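Local coordinates for protein glutathione s-transferase I (PDB 1AXD) that conjugates glutathione to electrophilic compounds and so detoxifies herbicides in maize, acting as a homodimeric transferase, at residues 1-6 with 57-62. Residues are numbered along the deposited sequence; the frame is centred on the assembly and turned at random.
Sequences APMKLY and LQDGDL
Lys4 and Gln58 form a hydrogen-bonded antiparallel pair where strand 3-6 runs beside residues 57-59, their axes at 170°: Lys4 N bonds to Gln58 O and Gln58 N to Lys4 O, each at 3.1 Å. A water donates to both Pro2 O and Gln58 O, carrying the link past the start of the strand. Gln58 lies on the same face as Lys4, and the Tyr6 ring reaches across to it. With CG anti to the backbone N (chi1 179°) and the chain extended beyond it, Gln58 brings its amide to the edge of the phenol, and Tyr6 OH donates to Gln58 OE1 (2.9 Å) almost straight along the C=O bond, ring and amide planes 17° apart. Gln58 NE2 reaches forward along the chain to donate to Gly60 O at 2.8 Å. Glutamine suits this place because one flat group both accepts and donates. Gly60 is second in the type II' turn from Asp59 to Leu62, where a residue without a side chain easily reaches positive phi. On the opposite face the contact is apolar: branched Leu57 sets one methyl against each neighbour, CD1 3.9 Å from Leu5 CD1 and CD2 3.8 Å from Met3 SD, which the unbranched methionine chain carries there, beneath helices 14-24 and 67-78. Met3 CG rests against the carboxylate of Asp59, whose OD2 is bound by Tyr73 and Lys77. In this thioredoxin-like domain the central strands join helix-facing apolar packing to a polar face where both ends of the Gln58 amide are engaged, fixing its flip and tying the turn to Tyr6.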
ATOM      1  N   ALA A   1     -28.657  -6.360   4.082  1.00 67.59           N
ATOM      2  CA  ALA A   1     -28.517  -4.883   3.964  1.00 65.32           C
ATOM      3  C   ALA A   1     -27.228  -4.372   4.597  1.00 62.30           C
ATOM      4  O   ALA A   1     -26.417  -3.792   3.895  1.00 64.65           O
ATOM      5  CB  ALA A   1     -29.772  -4.167   4.537  1.00 66.60           C
ATOM      6  N   PRO A   2     -27.008  -4.601   5.907  1.00 57.87           N
ATOM      7  CA  PRO A   2     -25.757  -4.096   6.481  1.00 53.16           C
ATOM      8  C   PRO A   2     -24.539  -4.937   6.124  1.00 49.66           C
ATOM      9  O   PRO A   2     -24.626  -6.160   6.134  1.00 49.15           O
ATOM     10  CB  PRO A   2     -26.046  -4.119   7.981  1.00 53.15           C
ATOM     11  CG  PRO A   2     -26.912  -5.318   8.132  1.00 52.89           C
ATOM     12  CD  PRO A   2     -27.854  -5.216   6.949  1.00 56.76           C
ATOM     13  N   MET A   3     -23.445  -4.278   5.751  1.00 43.22           N
ATOM     14  CA  MET A   3     -22.199  -4.955   5.413  1.00 38.65           C
ATOM     15  C   MET A   3     -21.636  -5.466   6.715  1.00 35.64           C
ATOM     16  O   MET A   3     -21.828  -4.819   7.727  1.00 31.24           O
ATOM     17  CB  MET A   3     -21.197  -3.959   4.811  1.00 38.51           C
ATOM     18  CG  MET A   3     -21.656  -3.192   3.576  1.00 34.79           C
ATOM     19  SD  MET A   3     -20.337  -2.072   2.964  1.00 37.84           S
ATOM     20  CE  MET A   3     -21.002  -0.529   3.316  1.00 33.03           C
ATOM     21  N   LYS A   4     -20.976  -6.620   6.712  1.00 34.62           N
ATOM     22  CA  LYS A   4     -20.394  -7.142   7.948  1.00 34.97           C
ATOM     23  C   LYS A   4     -18.915  -6.939   7.911  1.00 32.55           C
ATOM     24  O   LYS A   4     -18.275  -7.414   6.987  1.00 33.35           O
ATOM     25  CB  LYS A   4     -20.661  -8.640   8.124  1.00 38.46           C
ATOM     26  CG  LYS A   4     -22.039  -9.127   7.723  1.00 48.91           C
ATOM     27  CD  LYS A   4     -23.135  -8.445   8.495  1.00 57.81           C
ATOM     28  CE  LYS A   4     -24.491  -8.820   7.926  1.00 64.71           C
ATOM     29  NZ  LYS A   4     -25.564  -7.952   8.489  1.00 70.10           N
ATOM     30  N   LEU A   5     -18.375  -6.223   8.891  1.00 30.30           N
ATOM     31  CA  LEU A   5     -16.939  -5.982   8.983  1.00 28.01           C
ATOM     32  C   LEU A   5     -16.385  -7.005   9.954  1.00 28.08           C
ATOM     33  O   LEU A   5     -16.784  -7.017  11.108  1.00 26.22           O
ATOM     34  CB  LEU A   5     -16.663  -4.552   9.466  1.00 25.60           C
ATOM     35  CG  LEU A   5     -15.221  -4.051   9.592  1.00 22.71           C
ATOM     36  CD1 LEU A   5     -14.488  -4.075   8.224  1.00 19.96           C
ATOM     37  CD2 LEU A   5     -15.277  -2.615  10.135  1.00 21.68           C
ATOM     38  N   TYR A   6     -15.487  -7.860   9.482  1.00 26.53           N
ATOM     39  CA  TYR A   6     -14.919  -8.907  10.309  1.00 26.84           C
ATOM     40  C   TYR A   6     -13.649  -8.550  10.996  1.00 30.40           C
ATOM     41  O   TYR A   6     -12.707  -8.128  10.339  1.00 33.00           O
ATOM     42  CB  TYR A   6     -14.720 -10.156   9.464  1.00 28.17           C
ATOM     43  CG  TYR A   6     -16.016 -10.737   8.959  1.00 27.73           C
ATOM     44  CD1 TYR A   6     -16.812 -11.507   9.797  1.00 28.62           C
ATOM     45  CD2 TYR A   6     -16.442 -10.529   7.645  1.00 26.87           C
ATOM     46  CE1 TYR A   6     -17.992 -12.064   9.355  1.00 30.23           C
ATOM     47  CE2 TYR A   6     -17.634 -11.084   7.187  1.00 30.14           C
ATOM     48  CZ  TYR A   6     -18.399 -11.856   8.056  1.00 33.06           C
ATOM     49  OH  TYR A   6     -19.563 -12.463   7.652  1.00 39.74           O
ATOM     50  N   LEU A  57     -14.366  -7.769   4.714  1.00 22.33           N
ATOM     51  CA  LEU A  57     -15.693  -7.162   4.590  1.00 26.74           C
ATOM     52  C   LEU A  57     -16.593  -7.948   3.663  1.00 30.41           C
ATOM     53  O   LEU A  57     -16.124  -8.477   2.660  1.00 26.31           O
ATOM     54  CB  LEU A  57     -15.612  -5.713   4.087  1.00 28.99           C
ATOM     55  CG  LEU A  57     -16.955  -4.953   4.074  1.00 28.83           C
ATOM     56  CD1 LEU A  57     -17.141  -4.167   5.376  1.00 22.72           C
ATOM     57  CD2 LEU A  57     -17.026  -3.994   2.883  1.00 31.41           C
ATOM     58  N   GLN A  58     -17.875  -8.015   3.994  1.00 33.39           N
ATOM     59  CA  GLN A  58     -18.833  -8.725   3.166  1.00 35.07           C
ATOM     60  C   GLN A  58     -19.998  -7.863   2.841  1.00 35.80           C
ATOM     61  O   GLN A  58     -20.654  -7.363   3.749  1.00 34.55           O
ATOM     62  CB  GLN A  58     -19.326  -9.985   3.865  1.00 36.13           C
ATOM     63  CG  GLN A  58     -20.354 -10.752   3.052  1.00 43.72           C
ATOM     64  CD  GLN A  58     -20.966 -11.900   3.825  1.00 49.42           C
ATOM     65  OE1 GLN A  58     -20.587 -12.171   4.955  1.00 49.39           O
ATOM     66  NE2 GLN A  58     -21.918 -12.585   3.209  1.00 51.02           N
ATOM     67  N   ASP A  59     -20.230  -7.646   1.554  1.00 36.28           N
ATOM     68  CA  ASP A  59     -21.362  -6.856   1.108  1.00 37.69           C
ATOM     69  C   ASP A  59     -22.165  -7.782   0.280  1.00 36.66           C
ATOM     70  O   ASP A  59     -21.832  -7.990  -0.872  1.00 34.21           O
ATOM     71  CB  ASP A  59     -20.909  -5.654   0.277  1.00 40.92           C
ATOM     72  CG  ASP A  59     -21.983  -4.582   0.164  1.00 42.33           C
ATOM     73  OD1 ASP A  59     -23.092  -4.764   0.724  1.00 46.82           O
ATOM     74  OD2 ASP A  59     -21.711  -3.543  -0.474  1.00 39.50           O
ATOM     75  N   GLY A  60     -23.181  -8.394   0.881  1.00 37.94           N
ATOM     76  CA  GLY A  60     -24.008  -9.337   0.158  1.00 35.82           C
ATOM     77  C   GLY A  60     -23.189 -10.585  -0.073  1.00 37.14           C
ATOM     78  O   GLY A  60     -22.899 -11.317   0.856  1.00 38.53           O
ATOM     79  N   ASP A  61     -22.772 -10.792  -1.313  1.00 40.20           N
ATOM     80  CA  ASP A  61     -21.970 -11.957  -1.674  1.00 45.03           C
ATOM     81  C   ASP A  61     -20.569 -11.521  -2.032  1.00 43.54           C
ATOM     82  O   ASP A  61     -19.768 -12.352  -2.443  1.00 46.50           O
ATOM     83  CB  ASP A  61     -22.598 -12.664  -2.874  1.00 54.14           C
ATOM     84  CG  ASP A  61     -22.581 -11.800  -4.125  1.00 64.54           C
ATOM     85  OD1 ASP A  61     -23.384 -10.840  -4.192  1.00 69.57           O
ATOM     86  OD2 ASP A  61     -21.744 -12.061  -5.022  1.00 70.64           O
ATOM     87  N   LEU A  62     -20.304 -10.222  -1.943  1.00 39.08           N
ATOM     88  CA  LEU A  62     -18.997  -9.669  -2.256  1.00 36.22           C
ATOM     89  C   LEU A  62     -18.104  -9.780  -1.046  1.00 36.38           C
ATOM     90  O   LEU A  62     -18.514  -9.388   0.041  1.00 35.54           O
ATOM     91  CB  LEU A  62     -19.142  -8.202  -2.684  1.00 33.43           C
ATOM     92  CG  LEU A  62     -17.878  -7.429  -3.066  1.00 31.50           C
ATOM     93  CD1 LEU A  62     -17.267  -8.039  -4.335  1.00 31.40           C
ATOM     94  CD2 LEU A  62     -18.217  -5.950  -3.296  1.00 26.82           C
TER
HETATM   95  O   HOH W   1     -23.592  -7.842   4.374  1.00 28.41           O